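Local coordinates for CheC domain protein (Shewanella loihica PV-4, PDB 3IIC), which is of unverified function but belongs to the CheX chemotaxis phosphatase family, whose members dephosphorylate the response regulator CheY, an activity it may share, at residues Ser13-Leu18 against Met138-Ile143; Met24-Gly29 against Glu64-Glu69. All blocks are in the same frame, centred on the assembly; numbering follows the deposited sequence. Where two conformers were deposited one is given.

Interaction 1. Residues Ser13-Leu18 against Met138-Ile143; sequences SLLNVL and MPFSSI
Leu-14 and Leu-15, consecutive on helix 4-22, both lean on the ring of Phe-140, which projects from strand 134-141 toward the helix. The aromatic part of the contact is a CH-pi interaction: methyl CD2 of Leu-14 stands over one face of the ring, 4.0 Å from its centroid and 28° off the ring normal. Leu-14 CD2 is displaced toward the CD2-CE2 side of the ring, 3.7 Å from Phe-140 CD2. Leu-14 gets there because its CG lies anti to the backbone N (chi1 -178°), which sends the branch away from the helix and head-on toward the oncoming phenylalanine.

The rest is apolar packing. Leu-15 approaches obliquely at the CD1-CE1 side of the ring, on the same side of its plane as Leu-14, with Leu-15 CD2 3.6 Å from Phe-140 CE1. No hydrogen bond joins the two segments, and their closest CA atoms, those of Leu-15 and Phe-140, are 9.2 Å apart, a gap bridged by side chains alone. A serine in place of Phe-140 would probably leave both leucine methyls without their ring and open a gap between helix and sheet.

Around this point Leu-14 also packs on Val-97 of helix 84-107 and on Ile-149 of strand 147-154, while Phe-140 touches Ile-149 and Leu-26. Helix 4-22 thus lies against the antiparallel sheet with helix 84-107 beside it.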
loop_
_atom_site.group_PDB
_atom_site.type_symbol
_atom_site.label_atom_id
_atom_site.label_comp_id
_atom_site.label_asym_id
_atom_site.label_seq_id
_atom_site.Cartn_x
_atom_site.Cartn_y
_atom_site.Cartn_z
ATOM N N SER A 13 -18.783 -6.540 1.013
ATOM C CA SER A 13 -17.821 -7.442 1.668
ATOM C C SER A 13 -17.280 -6.828 2.932
ATOM O O SER A 13 -17.083 -7.552 3.896
ATOM C CB SER A 13 -16.624 -7.805 0.780
ATOM O OG SER A 13 -17.046 -8.413 -0.401
ATOM N N LEU A 14 -16.993 -5.518 2.876
ATOM C CA LEU A 14 -16.580 -4.751 4.020
ATOM C C LEU A 14 -17.601 -4.883 5.165
ATOM O O LEU A 14 -17.218 -5.256 6.262
ATOM C CB LEU A 14 -16.340 -3.282 3.675
ATOM C CG LEU A 14 -15.834 -2.400 4.840
ATOM C CD1 LEU A 14 -14.530 -2.941 5.396
ATOM C CD2 LEU A 14 -15.690 -0.921 4.412
ATOM N N LEU A 15 -18.880 -4.640 4.897
ATOM C CA LEU A 15 -19.924 -4.762 5.943
ATOM C C LEU A 15 -20.092 -6.223 6.406
ATOM O O LEU A 15 -20.153 -6.478 7.608
ATOM C CB LEU A 15 -21.235 -4.081 5.517
ATOM C CG LEU A 15 -21.092 -2.556 5.268
ATOM C CD1 LEU A 15 -22.460 -1.869 5.141
ATOM C CD2 LEU A 15 -20.297 -1.819 6.362
ATOM N N ASN A 16 -20.062 -7.159 5.457
ATOM C CA ASN A 16 -20.166 -8.584 5.773
ATOM C C ASN A 16 -18.991 -9.083 6.619
ATOM O O ASN A 16 -19.205 -9.808 7.580
ATOM C CB ASN A 16 -20.305 -9.431 4.500
ATOM C CG ASN A 16 -21.615 -9.182 3.785
ATOM O OD1 ASN A 16 -22.571 -8.702 4.386
ATOM N ND2 ASN A 16 -21.654 -9.481 2.492
ATOM N N VAL A 17 -17.763 -8.689 6.268
ATOM C CA VAL A 17 -16.563 -9.087 7.026
ATOM C C VAL A 17 -16.580 -8.487 8.442
ATOM O O VAL A 17 -16.323 -9.218 9.435
ATOM C CB VAL A 17 -15.241 -8.839 6.227
ATOM C CG1 VAL A 17 -13.975 -8.986 7.118
ATOM C CG2 VAL A 17 -15.163 -9.824 5.043
ATOM N N LEU A 18 -16.903 -7.194 8.546
ATOM C CA LEU A 18 -17.007 -6.534 9.863
ATOM C C LEU A 18 -18.094 -7.174 10.781
ATOM O O LEU A 18 -17.886 -7.265 11.984
ATOM C CB LEU A 18 -17.215 -5.024 9.734
ATOM C CG LEU A 18 -16.026 -4.199 9.229
ATOM C CD1 LEU A 18 -16.480 -2.830 8.763
ATOM C CD2 LEU A 18 -14.917 -4.025 10.284
HETATM N N MSE A 138 -15.202 5.999 0.237
HETATM C CA MSE A 138 -16.425 5.958 1.009
HETATM C C MSE A 138 -16.185 5.868 2.521
HETATM O O MSE A 138 -15.519 4.944 2.958
HETATM C CB MSE A 138 -17.291 4.776 0.604
HETATM C CG MSE A 138 -18.571 4.731 1.454
HETATM SE SE MSE A 138 -20.032 3.838 0.688
HETATM C CE MSE A 138 -20.399 5.081 -0.723
ATOM N N PRO A 139 -16.779 6.799 3.305
ATOM C CA PRO A 139 -16.705 6.723 4.752
ATOM C C PRO A 139 -17.748 5.763 5.323
ATOM O O PRO A 139 -18.840 5.610 4.770
ATOM C CB PRO A 139 -17.017 8.149 5.187
ATOM C CG PRO A 139 -17.919 8.622 4.196
ATOM C CD PRO A 139 -17.532 7.998 2.893
ATOM N N PHE A 140 -17.372 5.126 6.421
ATOM C CA PHE A 140 -18.231 4.224 7.171
ATOM C C PHE A 140 -18.096 4.627 8.641
ATOM O O PHE A 140 -17.020 4.486 9.202
ATOM C CB PHE A 140 -17.802 2.792 6.921
ATOM C CG PHE A 140 -18.270 2.248 5.597
ATOM C CD1 PHE A 140 -19.526 1.661 5.493
ATOM C CD2 PHE A 140 -17.464 2.316 4.463
ATOM C CE1 PHE A 140 -19.979 1.146 4.263
ATOM C CE2 PHE A 140 -17.908 1.802 3.242
ATOM C CZ PHE A 140 -19.161 1.220 3.141
ATOM N N SER A 141 -19.166 5.152 9.234
ATOM C CA SER A 141 -19.122 5.724 10.598
ATOM C C SER A 141 -19.819 4.910 11.687
ATOM O O SER A 141 -20.627 4.030 11.406
ATOM C CB SER A 141 -19.728 7.122 10.566
ATOM O OG SER A 141 -21.081 7.081 10.110
ATOM N N SER A 142 -19.458 5.229 12.931
ATOM C CA SER A 142 -20.053 4.652 14.132
ATOM C C SER A 142 -19.705 5.490 15.357
ATOM O O SER A 142 -18.852 6.364 15.307
ATOM C CB SER A 142 -19.553 3.219 14.383
ATOM O OG SER A 142 -18.185 3.209 14.755
ATOM N N ILE A 143 -20.326 5.143 16.476
ATOM C CA ILE A 143 -20.029 5.764 17.774
ATOM C C ILE A 143 -18.542 5.565 18.229
ATOM O O ILE A 143 -18.061 6.290 19.101
ATOM C CB ILE A 143 -21.058 5.313 18.879
ATOM C CG1 ILE A 143 -20.947 3.802 19.201
ATOM C CG2 ILE A 143 -22.502 5.688 18.456
ATOM C CD1 ILE A 143 -21.961 3.302 20.232
#

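Interaction 2. Residues Met24-Gly29 against Glu64-Glu69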
loop_
_atom_site.group_PDB
_atom_site.type_symbol
_atom_site.label_atom_id
_atom_site.label_comp_id
_atom_site.label_asym_id
_atom_site.label_seq_id
_atom_site.Cartn_x
_atom_site.Cartn_y
_atom_site.Cartn_z
HETATM N N MSE A 24 -20.047 -5.811 14.063
HETATM C CA MSE A 24 -19.890 -4.352 13.982
HETATM C C MSE A 24 -20.611 -3.898 12.710
HETATM O O MSE A 24 -20.286 -4.361 11.608
HETATM C CB MSE A 24 -18.372 -4.050 13.939
HETATM C CG MSE A 24 -17.900 -2.593 13.772
HETATM SE SE MSE A 24 -18.120 -1.517 15.366
HETATM C CE MSE A 24 -16.722 -2.325 16.444
ATOM N N GLU A 25 -21.617 -3.044 12.871
ATOM C CA GLU A 25 -22.346 -2.430 11.762
ATOM C C GLU A 25 -21.914 -0.958 11.690
ATOM O O GLU A 25 -22.026 -0.235 12.658
ATOM C CB GLU A 25 -23.857 -2.564 11.959
ATOM C CG GLU A 25 -24.307 -4.032 11.769
ATOM C CD GLU A 25 -25.765 -4.307 12.075
ATOM O OE1 GLU A 25 -26.613 -3.363 12.098
ATOM O OE2 GLU A 25 -26.054 -5.507 12.284
ATOM N N LEU A 26 -21.351 -0.560 10.560
ATOM C CA LEU A 26 -20.954 0.815 10.292
ATOM C C LEU A 26 -21.976 1.407 9.314
ATOM O O LEU A 26 -22.567 0.675 8.511
ATOM C CB LEU A 26 -19.547 0.859 9.700
ATOM C CG LEU A 26 -18.423 0.221 10.526
ATOM C CD1 LEU A 26 -17.097 0.310 9.767
ATOM C CD2 LEU A 26 -18.316 0.872 11.910
ATOM N N LYS A 27 -22.184 2.724 9.395
ATOM C CA LYS A 27 -23.129 3.440 8.532
ATOM C C LYS A 27 -22.370 4.073 7.335
ATOM O O LYS A 27 -21.440 4.841 7.558
ATOM C CB LYS A 27 -23.879 4.508 9.351
ATOM C CG LYS A 27 -24.858 5.402 8.561
ATOM C CD LYS A 27 -25.725 6.263 9.488
ATOM C CE LYS A 27 -26.655 7.206 8.706
ATOM N N PRO A 28 -22.752 3.747 6.073
ATOM C CA PRO A 28 -22.079 4.406 4.945
ATOM C C PRO A 28 -22.438 5.887 4.835
ATOM O O PRO A 28 -23.563 6.277 5.134
ATOM C CB PRO A 28 -22.593 3.643 3.711
ATOM C CG PRO A 28 -23.847 2.969 4.157
ATOM C CD PRO A 28 -23.673 2.682 5.611
ATOM N N GLY A 29 -21.469 6.698 4.442
ATOM C CA GLY A 29 -21.679 8.125 4.234
ATOM C C GLY A 29 -21.525 8.419 2.758
ATOM O O GLY A 29 -21.392 7.505 1.929
ATOM N N GLU A 64 -7.980 5.002 15.067
ATOM C CA GLU A 64 -7.530 4.129 16.148
ATOM C C GLU A 64 -8.671 3.624 17.055
ATOM O O GLU A 64 -8.748 2.433 17.321
ATOM C CB GLU A 64 -6.426 4.810 17.000
ATOM C CG GLU A 64 -5.975 3.936 18.192
ATOM C CD GLU A 64 -4.761 4.458 18.928
ATOM O OE1 GLU A 64 -4.829 4.525 20.160
ATOM O OE2 GLU A 64 -3.743 4.779 18.303
ATOM N N THR A 65 -9.550 4.513 17.518
ATOM C CA THR A 65 -10.642 4.126 18.440
ATOM C C THR A 65 -11.559 3.043 17.853
ATOM O O THR A 65 -12.005 2.165 18.573
ATOM C CB THR A 65 -11.502 5.332 18.902
ATOM O OG1 THR A 65 -11.969 6.022 17.744
ATOM C CG2 THR A 65 -10.710 6.305 19.792
ATOM N N LEU A 66 -11.795 3.094 16.542
ATOM C CA LEU A 66 -12.645 2.118 15.864
ATOM C C LEU A 66 -12.004 0.733 15.801
ATOM O O LEU A 66 -12.656 -0.242 16.143
ATOM C CB LEU A 66 -13.028 2.595 14.446
ATOM C CG LEU A 66 -13.841 1.597 13.591
ATOM C CD1 LEU A 66 -15.096 1.049 14.330
ATOM C CD2 LEU A 66 -14.185 2.188 12.217
ATOM N N ILE A 67 -10.751 0.649 15.348
ATOM C CA ILE A 67 -10.069 -0.642 15.217
ATOM C C ILE A 67 -9.799 -1.281 16.565
ATOM O O ILE A 67 -9.881 -2.504 16.669
ATOM C CB ILE A 67 -8.772 -0.575 14.338
ATOM C CG1 ILE A 67 -8.343 -1.978 13.903
ATOM C CG2 ILE A 67 -7.638 0.228 15.038
ATOM C CD1 ILE A 67 -9.403 -2.737 13.064
ATOM N N LEU A 68 -9.496 -0.471 17.589
ATOM C CA LEU A 68 -9.319 -1.000 18.957
ATOM C C LEU A 68 -10.656 -1.508 19.552
ATOM O O LEU A 68 -10.645 -2.461 20.304
ATOM C CB LEU A 68 -8.564 -0.000 19.882
ATOM C CG LEU A 68 -7.139 0.411 19.418
ATOM C CD1 LEU A 68 -6.387 1.292 20.467
ATOM C CD2 LEU A 68 -6.298 -0.818 19.081
ATOM N N GLU A 69 -11.791 -0.892 19.207
ATOM C CA GLU A 69 -13.105 -1.403 19.642
ATOM C C GLU A 69 -13.451 -2.722 18.928
ATOM O O GLU A 69 -14.011 -3.648 19.556
ATOM C CB GLU A 69 -14.225 -0.385 19.418
ATOM C CG GLU A 69 -15.613 -0.885 19.930
ATOM C CD GLU A 69 -15.671 -1.179 21.430
ATOM O OE1 GLU A 69 -14.818 -0.669 22.185
ATOM O OE2 GLU A 69 -16.584 -1.926 21.846
#
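Leu-26 and Leu-66 meet tip to tip, methyl CD2 of Leu-26 lying 4.0 Å from CD1 of Leu-66. That same Leu-66 methyl also receives the selenium of Met-24, a selenomethionine, with 4.1 Å between Met-24 SE and Leu-66 CD1; here the two side chains pass at a slant. One methyl from helix 64-75 is therefore shared by two residues of the segment that follows helix 4-22.

Beyond the selenium, the Met-24 methyl carries on to the next turn of the helix. Met-24 CE rests 3.9 Å from Glu-69 CG, the two side chains crossing at about a right angle, and lies 4.1 Å from the Glu-69 carbonyl carbon C as well. The chain is bent for this: after an extended first torsion, chi2 (74°) and chi3 (71°) both turn, and the selenoether end is carried past Leu-66 to Glu-69.

What holds the partners in place lies one shell out. On the helix side, the hydrogen bond from Glu-69 N to Thr-65 O, 3.1 Å long, belongs to the helical turn, and the i to i+3 spacing brings Leu-66 and Glu-69 to the same side. The Glu-69 carboxylate is engaged within its own helix, by a salt bridge to Lys-73 and a hydrogen bond from Asn-72. On the other side, Leu-26 is backed by Leu-18 of helix 4-22 and by Phe-140, and Ser-142 packs against both Leu-26 and Leu-66.

Chemically, the contact is all carbon and selenium, with no hydrogen bond across it. Glu-69 contributes its aliphatic stem while its carboxylate is held by Lys-73 and Asn-72, which probably offsets the cost of placing an acidic residue at a buried apolar contact.

In the fold
Both are buried contacts, though Leu-15 of interaction 1 is partly exposed while every touching residue of interaction 2 is buried. Interaction 1, its centre about 9 Å from that of the chain against about 12 Å for interaction 2, sets helix 4-22 on the sheet around an aromatic ring. Interaction 2 joins the segment leading out of that helix to helix 64-75 through methyls, a selenium and a glutamate stem. They form one continuous layer: Leu-18 CD1 lies 3.4 Å from Leu-26 CD1. The polar bonding between them is mainly backbone pairing of strands 27-28 and 134-141, with Ser-141 N 2.8 Å from Lys-27 O, a probable hydrogen bond, and a weak one from Ser-141 OG to the same oxygen.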